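Local coordinates for autoinducer 2-binding protein LsrB (PDB 6DSP) that binds the quorum-sensing signal autoinducer-2 as a receptor of the bacterial solute-binding protein 2 family, at residues I27-L30 and F35-S38; G42-S47 and F52-E57; A65-V70 and S85-A90; D94-A99 and V104-W109. All blocks are in the same frame, centred on the assembly; numbering follows the deposited sequence.

Contact 1. Residues I27-L30 and F35-S38; sequences IPKL and FFES. With PAV ((2R,4S)-2-methyl-2,3,3,4-tetrahydroxytetrahydrofuran), chain C.
Phe36 turns its ring into the bend of residues 27-30, and three successive residues meet it from different directions. The backbone N of Lys29 lies over one face, 3.5 Å from Phe36 CE1 and displaced toward the rim. Pro28 comes at the ring obliquely, with CB 3.4 Å from Phe36 CD1. Leu30 crosses the ring at about a right angle, its CD2 branch 3.9 Å from Phe36 CD2. The other face of Phe36 is taken by Phe35, whose CD2 sits over the ring centre, so the benzyl group is held between loop and helix neighbour. In this periplasmic binding protein fold the loop after strand 23-27 and the start of helix 34-50 form one wall of the cleft, and the ligand here is the tetrahydroxytetrahydrofuran form of AI-2. Lys29 passes Phe36 CZ with its CB at 3.6 Å, then runs on extended (chi2 -176°, chi3 -177°) to deliver NZ to O4 of the ligand in a 2.8 Å hydrogen bond; Asp167 pairs with the same ammonium as a salt bridge. Phe36 presents its edge to that O4, with CZ 3.4 Å away. Phe35 instead offers a face, on which the ligand methyl C1 rests 3.5 Å from CD1.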
loop_
_atom_site.group_PDB
_atom_site.type_symbol
_atom_site.label_atom_id
_atom_site.label_comp_id
_atom_site.label_asym_id
_atom_site.label_seq_id
_atom_site.Cartn_x
_atom_site.Cartn_y
_atom_site.Cartn_z
ATOM N N ILE A 27 0.056 13.358 -3.550
ATOM C CA ILE A 27 0.083 12.655 -4.831
ATOM C C ILE A 27 -0.116 11.159 -4.593
ATOM O O ILE A 27 0.701 10.524 -3.907
ATOM C CB ILE A 27 1.390 12.901 -5.606
ATOM C CG1 ILE A 27 1.630 14.409 -5.784
ATOM C CG2 ILE A 27 1.338 12.152 -6.954
ATOM C CD1 ILE A 27 2.959 14.762 -6.434
ATOM N N PRO A 28 -1.173 10.560 -5.149
ATOM C CA PRO A 28 -1.417 9.132 -5.011
ATOM C C PRO A 28 -0.744 8.375 -6.153
ATOM O O PRO A 28 -0.258 8.968 -7.116
ATOM C CB PRO A 28 -2.936 9.058 -5.197
ATOM C CG PRO A 28 -3.207 10.112 -6.270
ATOM C CD PRO A 28 -2.269 11.236 -5.899
ATOM N N LYS A 29 -0.725 7.041 -6.035
ATOM C CA LYS A 29 -0.266 6.254 -7.181
ATOM C C LYS A 29 -1.178 6.446 -8.385
ATOM O O LYS A 29 -0.703 6.420 -9.530
ATOM C CB LYS A 29 -0.189 4.766 -6.827
ATOM C CG LYS A 29 0.924 4.393 -5.912
ATOM C CD LYS A 29 0.958 2.861 -5.705
ATOM C CE LYS A 29 2.018 2.402 -4.730
ATOM N NZ LYS A 29 1.846 0.934 -4.492
ATOM N N LEU A 30 -2.476 6.614 -8.149
ATOM C CA LEU A 30 -3.454 7.005 -9.151
ATOM C C LEU A 30 -4.683 7.505 -8.415
ATOM O O LEU A 30 -4.915 7.137 -7.250
ATOM C CB LEU A 30 -3.839 5.831 -10.069
ATOM C CG LEU A 30 -4.703 4.683 -9.521
ATOM C CD1 LEU A 30 -5.085 3.732 -10.653
ATOM C CD2 LEU A 30 -3.973 3.911 -8.415
ATOM N N PHE A 35 -8.565 3.168 -2.295
ATOM C CA PHE A 35 -7.532 3.366 -1.279
ATOM C C PHE A 35 -7.085 4.820 -1.264
ATOM O O PHE A 35 -6.949 5.442 -0.191
ATOM C CB PHE A 35 -6.339 2.464 -1.593
ATOM C CG PHE A 35 -5.186 2.622 -0.644
ATOM C CD1 PHE A 35 -5.142 1.959 0.588
ATOM C CD2 PHE A 35 -4.163 3.497 -0.963
ATOM C CE1 PHE A 35 -4.066 2.122 1.460
ATOM C CE2 PHE A 35 -3.075 3.672 -0.105
ATOM C CZ PHE A 35 -3.044 2.995 1.120
ATOM N N PHE A 36 -6.832 5.371 -2.449
ATOM C CA PHE A 36 -6.290 6.719 -2.564
ATOM C C PHE A 36 -7.353 7.766 -2.327
ATOM O O PHE A 36 -7.077 8.803 -1.710
ATOM C CB PHE A 36 -5.587 6.858 -3.915
ATOM C CG PHE A 36 -4.381 5.977 -3.976
ATOM C CD1 PHE A 36 -3.237 6.323 -3.257
ATOM C CD2 PHE A 36 -4.378 4.765 -4.639
ATOM C CE1 PHE A 36 -2.132 5.488 -3.201
ATOM C CE2 PHE A 36 -3.241 3.932 -4.581
ATOM C CZ PHE A 36 -2.118 4.326 -3.873
ATOM N N GLU A 37 -8.581 7.500 -2.764
ATOM C CA GLU A 37 -9.656 8.440 -2.479
ATOM C C GLU A 37 -9.926 8.518 -0.991
ATOM O O GLU A 37 -10.138 9.606 -0.448
ATOM C CB GLU A 37 -10.901 8.045 -3.264
ATOM C CG GLU A 37 -10.685 8.168 -4.781
ATOM C CD GLU A 37 -10.298 9.593 -5.240
ATOM O OE1 GLU A 37 -10.908 10.599 -4.768
ATOM O OE2 GLU A 37 -9.359 9.708 -6.085
ATOM N N SER A 38 -9.921 7.368 -0.295
ATOM C CA SER A 38 -10.127 7.376 1.151
ATOM C C SER A 38 -8.959 8.028 1.879
ATOM O O SER A 38 -9.155 8.751 2.873
ATOM C CB SER A 38 -10.373 5.957 1.635
ATOM O OG SER A 38 -11.701 5.559 1.325
HETATM O O2 PAV C . -1.792 -2.605 -1.237
HETATM C C2 PAV C . -2.056 -1.203 -1.452
HETATM C C1 PAV C . -3.281 -0.699 -0.658
HETATM O O5 PAV C . -2.549 -1.147 -2.903
HETATM C C5 PAV C . -2.298 0.111 -3.358
HETATM C C4 PAV C . -1.431 0.827 -2.306
HETATM O O4 PAV C . -0.360 1.526 -2.934
HETATM C C3 PAV C . -0.995 -0.343 -1.418
HETATM O O3 PAV C . -0.764 0.096 -0.107
HETATM O O13 PAV C . 0.147 -0.966 -1.960
#

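Contact 2. Residues G42-S47 and F52-E57; sequences GAQKYS and FKVDYE
Gln44 and Ser47, within residues 42-47 of helix 34-50, carry the polar part of this contact with residues 52-57. Gln44 sends NE2 to Val54 O at 3.0 Å, and the bond is nearly straight at the hydrogen (168°). The acceptor lies in the amide plane of Gln44, yet the donor stands above the carbonyl plane of Val54, well away from a lone-pair direction. A bend in the glutamine chain (chi2 -55°) brings the amide down to the strand, and NE2 also bonds Asn40 one turn earlier, which should help fix the amide's rotation. At the far end Phe52 N donates to Ser47 O over 3.3 Å, tying the last part of the helix to the entry of the strand. Ser47 OG turns back into its own helix and donates to Ala43 O, which it reaches from the opposite face to Ser47 N. These bonds close the return from helix to strand in the beta-alpha-beta unit of strands 23-27 and 53-56 with helix 34-50; the axes of residues 42-47 and 53-56 run nearly antiparallel (163°), 8.1 Å apart at closest approach. The apolar contacts lie between the polar ones. Val54 points at the helix, its CG2 branch 3.5 Å from Ser47 CB, while CG1 faces Ala43 CB more loosely at 4.3 Å. A CH-pi contact completes the set: Ser47 CB stands over one face of Phe52, 4.0 Å from the ring centroid and close to the ring normal. Tyr285 of helix 273-288 stacks with the same ring.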
loop_
_atom_site.group_PDB
_atom_site.type_symbol
_atom_site.label_atom_id
_atom_site.label_comp_id
_atom_site.label_asym_id
_atom_site.label_seq_id
_atom_site.Cartn_x
_atom_site.Cartn_y
_atom_site.Cartn_z
ATOM N N GLY A 42 -9.178 11.542 4.318
ATOM C CA GLY A 42 -8.554 11.770 5.613
ATOM C C GLY A 42 -7.616 12.959 5.610
ATOM O O GLY A 42 -7.664 13.807 6.520
ATOM N N ALA A 43 -6.787 13.077 4.573
ATOM C CA ALA A 43 -5.888 14.224 4.517
ATOM C C ALA A 43 -6.663 15.532 4.493
ATOM O O ALA A 43 -6.257 16.508 5.134
ATOM C CB ALA A 43 -4.981 14.106 3.296
ATOM N N GLN A 44 -7.783 15.572 3.770
ATOM C CA GLN A 44 -8.573 16.799 3.727
ATOM C C GLN A 44 -9.179 17.107 5.093
ATOM O O GLN A 44 -9.140 18.255 5.557
ATOM C CB GLN A 44 -9.678 16.699 2.670
ATOM C CG GLN A 44 -9.201 16.581 1.242
ATOM C CD GLN A 44 -8.253 17.710 0.840
ATOM O OE1 GLN A 44 -8.485 18.885 1.176
ATOM N NE2 GLN A 44 -7.228 17.382 0.080
ATOM N N LYS A 45 -9.781 16.096 5.745
ATOM C CA LYS A 45 -10.418 16.324 7.036
ATOM C C LYS A 45 -9.423 16.856 8.063
ATOM O O LYS A 45 -9.695 17.846 8.757
ATOM C CB LYS A 45 -11.067 15.036 7.524
ATOM C CG LYS A 45 -11.705 15.187 8.898
ATOM C CD LYS A 45 -12.226 13.849 9.402
ATOM C CE LYS A 45 -11.292 13.261 10.452
ATOM N NZ LYS A 45 -11.146 14.185 11.619
ATOM N N TYR A 46 -8.261 16.222 8.173
ATOM C CA TYR A 46 -7.318 16.633 9.202
ATOM C C TYR A 46 -6.653 17.959 8.859
ATOM O O TYR A 46 -6.459 18.805 9.741
ATOM C CB TYR A 46 -6.272 15.538 9.438
ATOM C CG TYR A 46 -6.745 14.386 10.280
ATOM C CD1 TYR A 46 -6.603 14.420 11.662
ATOM C CD2 TYR A 46 -7.341 13.274 9.703
ATOM C CE1 TYR A 46 -7.047 13.358 12.456
ATOM C CE2 TYR A 46 -7.785 12.223 10.473
ATOM C CZ TYR A 46 -7.631 12.256 11.849
ATOM O OH TYR A 46 -8.078 11.187 12.593
ATOM N N SER A 47 -6.286 18.174 7.597
ATOM C CA SER A 47 -5.621 19.433 7.272
ATOM C C SER A 47 -6.542 20.618 7.496
ATOM O O SER A 47 -6.070 21.701 7.841
ATOM C CB SER A 47 -5.090 19.421 5.837
ATOM O OG SER A 47 -6.134 19.266 4.891
ATOM N N PHE A 52 -3.869 24.061 7.181
ATOM C CA PHE A 52 -3.099 24.190 5.953
ATOM C C PHE A 52 -3.853 23.480 4.841
ATOM O O PHE A 52 -4.796 22.732 5.086
ATOM C CB PHE A 52 -1.657 23.678 6.121
ATOM C CG PHE A 52 -1.545 22.198 6.367
ATOM C CD1 PHE A 52 -1.510 21.690 7.662
ATOM C CD2 PHE A 52 -1.439 21.308 5.296
ATOM C CE1 PHE A 52 -1.391 20.312 7.894
ATOM C CE2 PHE A 52 -1.299 19.931 5.510
ATOM C CZ PHE A 52 -1.273 19.423 6.817
ATOM N N LYS A 53 -3.436 23.740 3.613
ATOM C CA LYS A 53 -4.093 23.208 2.433
ATOM C C LYS A 53 -3.394 21.948 1.939
ATOM O O LYS A 53 -2.164 21.895 1.839
ATOM C CB LYS A 53 -4.052 24.235 1.302
ATOM C CG LYS A 53 -4.790 23.795 0.069
ATOM C CD LYS A 53 -6.255 23.580 0.403
ATOM C CE LYS A 53 -7.035 22.950 -0.749
ATOM N NZ LYS A 53 -8.484 22.936 -0.414
ATOM N N VAL A 54 -4.191 20.948 1.579
ATOM C CA VAL A 54 -3.711 19.773 0.870
ATOM C C VAL A 54 -4.333 19.789 -0.514
ATOM O O VAL A 54 -5.561 19.734 -0.651
ATOM C CB VAL A 54 -4.081 18.486 1.615
ATOM C CG1 VAL A 54 -3.742 17.264 0.734
ATOM C CG2 VAL A 54 -3.326 18.430 2.935
ATOM N N ASP A 55 -3.487 19.902 -1.537
ATOM C CA ASP A 55 -3.907 19.866 -2.928
ATOM C C ASP A 55 -3.708 18.446 -3.458
ATOM O O ASP A 55 -2.581 18.031 -3.720
ATOM C CB ASP A 55 -3.112 20.894 -3.734
ATOM C CG ASP A 55 -3.482 20.909 -5.216
ATOM O OD1 ASP A 55 -4.487 20.289 -5.609
ATOM O OD2 ASP A 55 -2.756 21.563 -5.980
ATOM N N TYR A 56 -4.810 17.715 -3.615
ATOM C CA TYR A 56 -4.752 16.343 -4.109
ATOM C C TYR A 56 -4.587 16.365 -5.625
ATOM O O TYR A 56 -5.447 16.897 -6.346
ATOM C CB TYR A 56 -6.056 15.652 -3.720
ATOM C CG TYR A 56 -6.212 14.208 -4.118
ATOM C CD1 TYR A 56 -5.256 13.255 -3.765
ATOM C CD2 TYR A 56 -7.364 13.766 -4.768
ATOM C CE1 TYR A 56 -5.445 11.906 -4.068
ATOM C CE2 TYR A 56 -7.572 12.457 -5.064
ATOM C CZ TYR A 56 -6.610 11.512 -4.720
ATOM O OH TYR A 56 -6.793 10.180 -5.038
ATOM N N GLU A 57 -3.494 15.795 -6.125
ATOM C CA GLU A 57 -3.189 15.845 -7.550
ATOM C C GLU A 57 -2.629 14.501 -7.989
ATOM O O GLU A 57 -1.646 14.033 -7.408
ATOM C CB GLU A 57 -2.165 16.945 -7.846
ATOM C CG GLU A 57 -2.692 18.354 -7.547
ATOM C CD GLU A 57 -3.869 18.783 -8.424
ATOM O OE1 GLU A 57 -4.051 18.213 -9.510
ATOM O OE2 GLU A 57 -4.632 19.673 -8.003
#

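Contact 3. Residues A65-V70 and S85-A90; sequences ASQVSV and SSVDAA
The backbones of Gln67 and Ser86 stay 7.8 Å apart at their CA atoms, the nearest approach of helix residues 65-70 to the turn at 85-90, and it is the Gln67 side chain that spans the gap. The primary amide uses both of its ends on the backbone opposite. Its NE2 donates to Ser85 O at 2.8 Å, and the acceptor lies close to the amide plane. Its OE1 accepts from Val87 N at 3.0 Å along an almost straight path (173°), although that donor is tilted 34° from the plane of the Gln67 carbonyl. The reach comes from an outstretched chain, CD lying anti to CA (chi2 -167°). Val87 closes in beside the amide: its CG2 branch is 3.5 Å from Gln67 OE1, and CG1 lies 4.0 Å from Gln67 CD, so the valine packs obliquely against the carbonyl end. Further along, Asp88 takes the N-cap position of helix 89-101, with OD2 bonded to Gly91 N. Ser85 directs its own hydroxyl elsewhere, to Asp110, a residue of the AI-2 pocket and a hydrogen-bond partner of the ligand. Gln67 NE2 also donates to Pro28 O, in the loop that carries Lys29 of that pocket. With both NE2 bonds and the OE1 bond in place, the amide has a defined orientation. A buried polar group thus satisfies three backbone groups in two loops at the carboxyl ends of neighbouring parallel strands, which probably helps position the loop of Lys29, which bonds AI-2 directly, and Ser85, which reaches it through Asp110.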
loop_
_atom_site.group_PDB
_atom_site.type_symbol
_atom_site.label_atom_id
_atom_site.label_comp_id
_atom_site.label_asym_id
_atom_site.label_seq_id
_atom_site.Cartn_x
_atom_site.Cartn_y
_atom_site.Cartn_z
ATOM N N ALA A 65 5.799 8.243 -15.420
ATOM C CA ALA A 65 5.846 9.448 -16.250
ATOM C C ALA A 65 4.730 10.421 -15.853
ATOM O O ALA A 65 4.942 11.644 -15.801
ATOM C CB ALA A 65 5.749 9.071 -17.728
ATOM N N SER A 66 3.538 9.909 -15.569
ATOM C CA SER A 66 2.481 10.792 -15.117
ATOM C C SER A 66 2.838 11.430 -13.794
ATOM O O SER A 66 2.591 12.627 -13.590
ATOM C CB SER A 66 1.190 10.053 -14.962
ATOM O OG SER A 66 0.229 10.949 -14.482
ATOM N N GLN A 67 3.405 10.651 -12.861
ATOM C CA GLN A 67 3.745 11.235 -11.559
ATOM C C GLN A 67 4.815 12.313 -11.700
ATOM O O GLN A 67 4.731 13.353 -11.024
ATOM C CB GLN A 67 4.180 10.175 -10.545
ATOM C CG GLN A 67 3.053 9.222 -10.185
ATOM C CD GLN A 67 3.412 8.398 -8.963
ATOM O OE1 GLN A 67 4.510 7.814 -8.895
ATOM N NE2 GLN A 67 2.533 8.362 -7.989
ATOM N N VAL A 68 5.796 12.119 -12.612
ATOM C CA VAL A 68 6.780 13.167 -12.858
ATOM C C VAL A 68 6.073 14.440 -13.307
ATOM O O VAL A 68 6.422 15.539 -12.862
ATOM C CB VAL A 68 7.805 12.696 -13.905
ATOM C CG1 VAL A 68 8.651 13.862 -14.384
ATOM C CG2 VAL A 68 8.698 11.604 -13.316
ATOM N N SER A 69 5.085 14.309 -14.211
ATOM C CA SER A 69 4.390 15.503 -14.691
ATOM C C SER A 69 3.655 16.180 -13.548
ATOM O O SER A 69 3.645 17.418 -13.458
ATOM C CB SER A 69 3.367 15.161 -15.770
ATOM O OG SER A 69 2.659 16.367 -16.126
ATOM N N VAL A 70 3.018 15.399 -12.669
ATOM C CA VAL A 70 2.306 15.986 -11.537
ATOM C C VAL A 70 3.278 16.705 -10.603
ATOM O O VAL A 70 3.010 17.830 -10.146
ATOM C CB VAL A 70 1.508 14.904 -10.776
ATOM C CG1 VAL A 70 0.931 15.453 -9.489
ATOM C CG2 VAL A 70 0.403 14.300 -11.651
ATOM N N SER A 85 3.055 8.961 -2.952
ATOM C CA SER A 85 3.147 7.498 -2.989
ATOM C C SER A 85 3.572 7.105 -4.402
ATOM O O SER A 85 2.869 7.408 -5.381
ATOM C CB SER A 85 1.818 6.835 -2.644
ATOM O OG SER A 85 1.992 5.429 -2.790
ATOM N N SER A 86 4.742 6.496 -4.503
ATOM C CA SER A 86 5.405 6.285 -5.786
ATOM C C SER A 86 5.024 4.961 -6.447
ATOM O O SER A 86 5.037 3.909 -5.788
ATOM C CB SER A 86 6.911 6.332 -5.520
ATOM O OG SER A 86 7.655 5.904 -6.616
ATOM N N VAL A 87 4.725 5.014 -7.758
ATOM C CA VAL A 87 4.507 3.786 -8.526
ATOM C C VAL A 87 5.816 3.123 -8.945
ATOM O O VAL A 87 5.819 1.926 -9.244
ATOM C CB VAL A 87 3.608 4.003 -9.747
ATOM C CG1 VAL A 87 2.272 4.577 -9.379
ATOM C CG2 VAL A 87 4.268 4.857 -10.747
ATOM N N ASP A 88 6.906 3.879 -9.009
ATOM C CA ASP A 88 8.227 3.388 -9.386
ATOM C C ASP A 88 9.228 4.400 -8.868
ATOM O O ASP A 88 9.279 5.551 -9.353
ATOM C CB ASP A 88 8.396 3.254 -10.897
ATOM C CG ASP A 88 9.769 2.741 -11.231
ATOM O OD1 ASP A 88 10.071 1.583 -10.910
ATOM O OD2 ASP A 88 10.574 3.495 -11.767
ATOM N N ALA A 89 10.060 3.992 -7.928
ATOM C CA ALA A 89 10.941 4.965 -7.289
ATOM C C ALA A 89 11.922 5.550 -8.283
ATOM O O ALA A 89 12.145 6.763 -8.309
ATOM C CB ALA A 89 11.681 4.311 -6.123
ATOM N N ALA A 90 12.558 4.705 -9.094
ATOM C CA ALA A 90 13.598 5.189 -9.980
ATOM C C ALA A 90 13.045 6.238 -10.923
ATOM O O ALA A 90 13.736 7.203 -11.256
ATOM C CB ALA A 90 14.224 4.026 -10.752
#

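Contact 4. Residues D94-A99 and V104-W109; sequences DALKAA and VTVTTW
Val106 is the main projection of this contact: it stands up from the strand between Leu96 and Ala99, residues three apart on helix 89-101. Each methyl takes its own side. CG1 meets the CD2 branch of Leu96 at 3.8 Å, and CG2 settles against the Ala99 methyl, with Ala99 CB 4.1 Å away and Leu96 O at a similar distance. Leu96 leans across the valine obliquely, its CG anti to the carbonyl carbon (chi1 -69°), and the CD2 methyl rather than the stem does the touching. Ala99 is a low point in the helix surface facing the strand, and its small methyl leaves room for two valines: besides Val106, Val104 approaches with its CB 4.2 Å from Ala99 CB. Helix 89-101 here returns to strand 105-109 in the beta-alpha-beta unit that starts at strand 81-84, one of the repeated parallel crossovers of this periplasmic binding protein lobe. Where the chain turns from helix to strand the backbones come closest, 5.3 Å between the CA atoms of Ala99 and Val104. There Val104 N donates to Ala99 O at 3.0 Å, with an angle of 156° at the hydrogen and the donor tilted 33° from the carbonyl plane. Val104 CB comes within 3.3 Å of Ala99 O, so the valine stem fits snugly beside the bond it accompanies. Helix 64-76 adds to the packing from a neighbouring position, Ile71 touching Leu96 and Val75 touching Ala99, while Leu84 of the adjacent strand meets Leu96.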
loop_
_atom_site.group_PDB
_atom_site.type_symbol
_atom_site.label_atom_id
_atom_site.label_comp_id
_atom_site.label_asym_id
_atom_site.label_seq_id
_atom_site.Cartn_x
_atom_site.Cartn_y
_atom_site.Cartn_z
ATOM N N ASP A 94 14.687 11.857 -10.329
ATOM C CA ASP A 94 15.154 13.140 -10.858
ATOM C C ASP A 94 14.146 14.255 -10.593
ATOM O O ASP A 94 14.529 15.377 -10.214
ATOM C CB ASP A 94 15.422 13.053 -12.356
ATOM C CG ASP A 94 16.594 12.160 -12.704
ATOM O OD1 ASP A 94 17.365 11.718 -11.837
ATOM O OD2 ASP A 94 16.750 11.894 -13.904
ATOM N N ALA A 95 12.852 13.978 -10.749
ATOM C CA ALA A 95 11.867 15.021 -10.508
ATOM C C ALA A 95 11.871 15.443 -9.039
ATOM O O ALA A 95 11.646 16.618 -8.726
ATOM C CB ALA A 95 10.487 14.509 -10.904
ATOM N N LEU A 96 12.090 14.493 -8.114
ATOM C CA LEU A 96 12.100 14.841 -6.697
ATOM C C LEU A 96 13.365 15.580 -6.320
ATOM O O LEU A 96 13.322 16.459 -5.449
ATOM C CB LEU A 96 11.931 13.573 -5.848
ATOM C CG LEU A 96 10.517 12.940 -5.960
ATOM C CD1 LEU A 96 10.463 11.653 -5.136
ATOM C CD2 LEU A 96 9.403 13.892 -5.522
ATOM N N LYS A 97 14.491 15.269 -6.955
ATOM C CA LYS A 97 15.689 16.076 -6.722
ATOM C C LYS A 97 15.459 17.504 -7.191
ATOM O O LYS A 97 15.844 18.466 -6.516
ATOM C CB LYS A 97 16.887 15.450 -7.434
ATOM C CG LYS A 97 17.376 14.146 -6.809
ATOM C CD LYS A 97 18.381 13.502 -7.761
ATOM C CE LYS A 97 19.550 12.817 -7.090
ATOM N NZ LYS A 97 20.697 12.868 -8.058
ATOM N N ALA A 98 14.821 17.650 -8.358
ATOM C CA ALA A 98 14.564 19.005 -8.847
ATOM C C ALA A 98 13.585 19.729 -7.929
ATOM O O ALA A 98 13.724 20.935 -7.685
ATOM C CB ALA A 98 14.030 18.929 -10.265
ATOM N N ALA A 99 12.599 19.017 -7.395
ATOM C CA ALA A 99 11.661 19.647 -6.469
ATOM C C ALA A 99 12.398 20.192 -5.253
ATOM O O ALA A 99 12.185 21.344 -4.840
ATOM C CB ALA A 99 10.554 18.671 -6.067
ATOM N N VAL A 104 11.180 22.825 -2.403
ATOM C CA VAL A 104 9.996 22.061 -2.006
ATOM C C VAL A 104 10.404 20.956 -1.041
ATOM O O VAL A 104 11.366 20.236 -1.290
ATOM C CB VAL A 104 9.314 21.471 -3.251
ATOM C CG1 VAL A 104 8.142 20.625 -2.879
ATOM C CG2 VAL A 104 8.867 22.628 -4.173
ATOM N N THR A 105 9.677 20.845 0.064
ATOM C CA THR A 105 9.894 19.754 1.024
ATOM C C THR A 105 9.276 18.479 0.460
ATOM O O THR A 105 8.113 18.480 0.046
ATOM C CB THR A 105 9.199 20.098 2.341
ATOM O OG1 THR A 105 9.855 21.230 2.917
ATOM C CG2 THR A 105 9.217 18.902 3.304
ATOM N N VAL A 106 10.064 17.419 0.363
ATOM C CA VAL A 106 9.617 16.155 -0.221
ATOM C C VAL A 106 9.438 15.110 0.878
ATOM O O VAL A 106 10.385 14.819 1.627
ATOM C CB VAL A 106 10.588 15.649 -1.303
ATOM C CG1 VAL A 106 10.134 14.307 -1.849
ATOM C CG2 VAL A 106 10.739 16.700 -2.444
ATOM N N THR A 107 8.236 14.551 0.966
ATOM C CA THR A 107 7.964 13.414 1.842
ATOM C C THR A 107 7.262 12.335 1.030
ATOM O O THR A 107 6.731 12.592 -0.063
ATOM C CB THR A 107 7.059 13.782 3.047
ATOM O OG1 THR A 107 5.773 14.212 2.585
ATOM C CG2 THR A 107 7.700 14.860 3.947
ATOM N N THR A 108 7.190 11.124 1.593
ATOM C CA THR A 108 6.478 10.036 0.944
ATOM C C THR A 108 5.485 9.393 1.908
ATOM O O THR A 108 5.565 9.562 3.126
ATOM C CB THR A 108 7.435 8.976 0.385
ATOM O OG1 THR A 108 8.381 8.663 1.412
ATOM C CG2 THR A 108 8.182 9.514 -0.839
ATOM N N TRP A 109 4.561 8.620 1.349
ATOM C CA TRP A 109 3.671 7.784 2.133
ATOM C C TRP A 109 3.357 6.571 1.284
ATOM O O TRP A 109 3.420 6.657 0.048
ATOM C CB TRP A 109 2.395 8.578 2.503
ATOM C CG TRP A 109 1.471 8.818 1.326
ATOM C CD1 TRP A 109 1.718 9.618 0.225
ATOM C CD2 TRP A 109 0.213 8.191 1.088
ATOM N NE1 TRP A 109 0.656 9.519 -0.676
ATOM C CE2 TRP A 109 -0.268 8.636 -0.178
ATOM C CE3 TRP A 109 -0.558 7.285 1.816
ATOM C CZ2 TRP A 109 -1.488 8.205 -0.713
ATOM C CZ3 TRP A 109 -1.785 6.861 1.281
ATOM C CH2 TRP A 109 -2.240 7.343 0.030
#

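Overall arrangement
All four contacts belong to one lobe, and their chemistry differs with their place in it. Contacts 2 and 4 are equivalent steps in two beta-alpha-beta units, each folding a helix onto the next strand of the same sheet; contact 2 lies at an outermost strand, is partly exposed and mixes polar bonds with packing, whereas contact 4 is buried and mainly aliphatic. Contacts 1 and 3 are buried near the ligand, the first aromatic, the second amide-to-backbone. Contacts 1 and 2 share helix 34-50 and meet through Glu37 and Tyr56; contacts 3 and 4 share helix 89-101. Trp109 of contact 4 reaches the phenylalanines of contact 1.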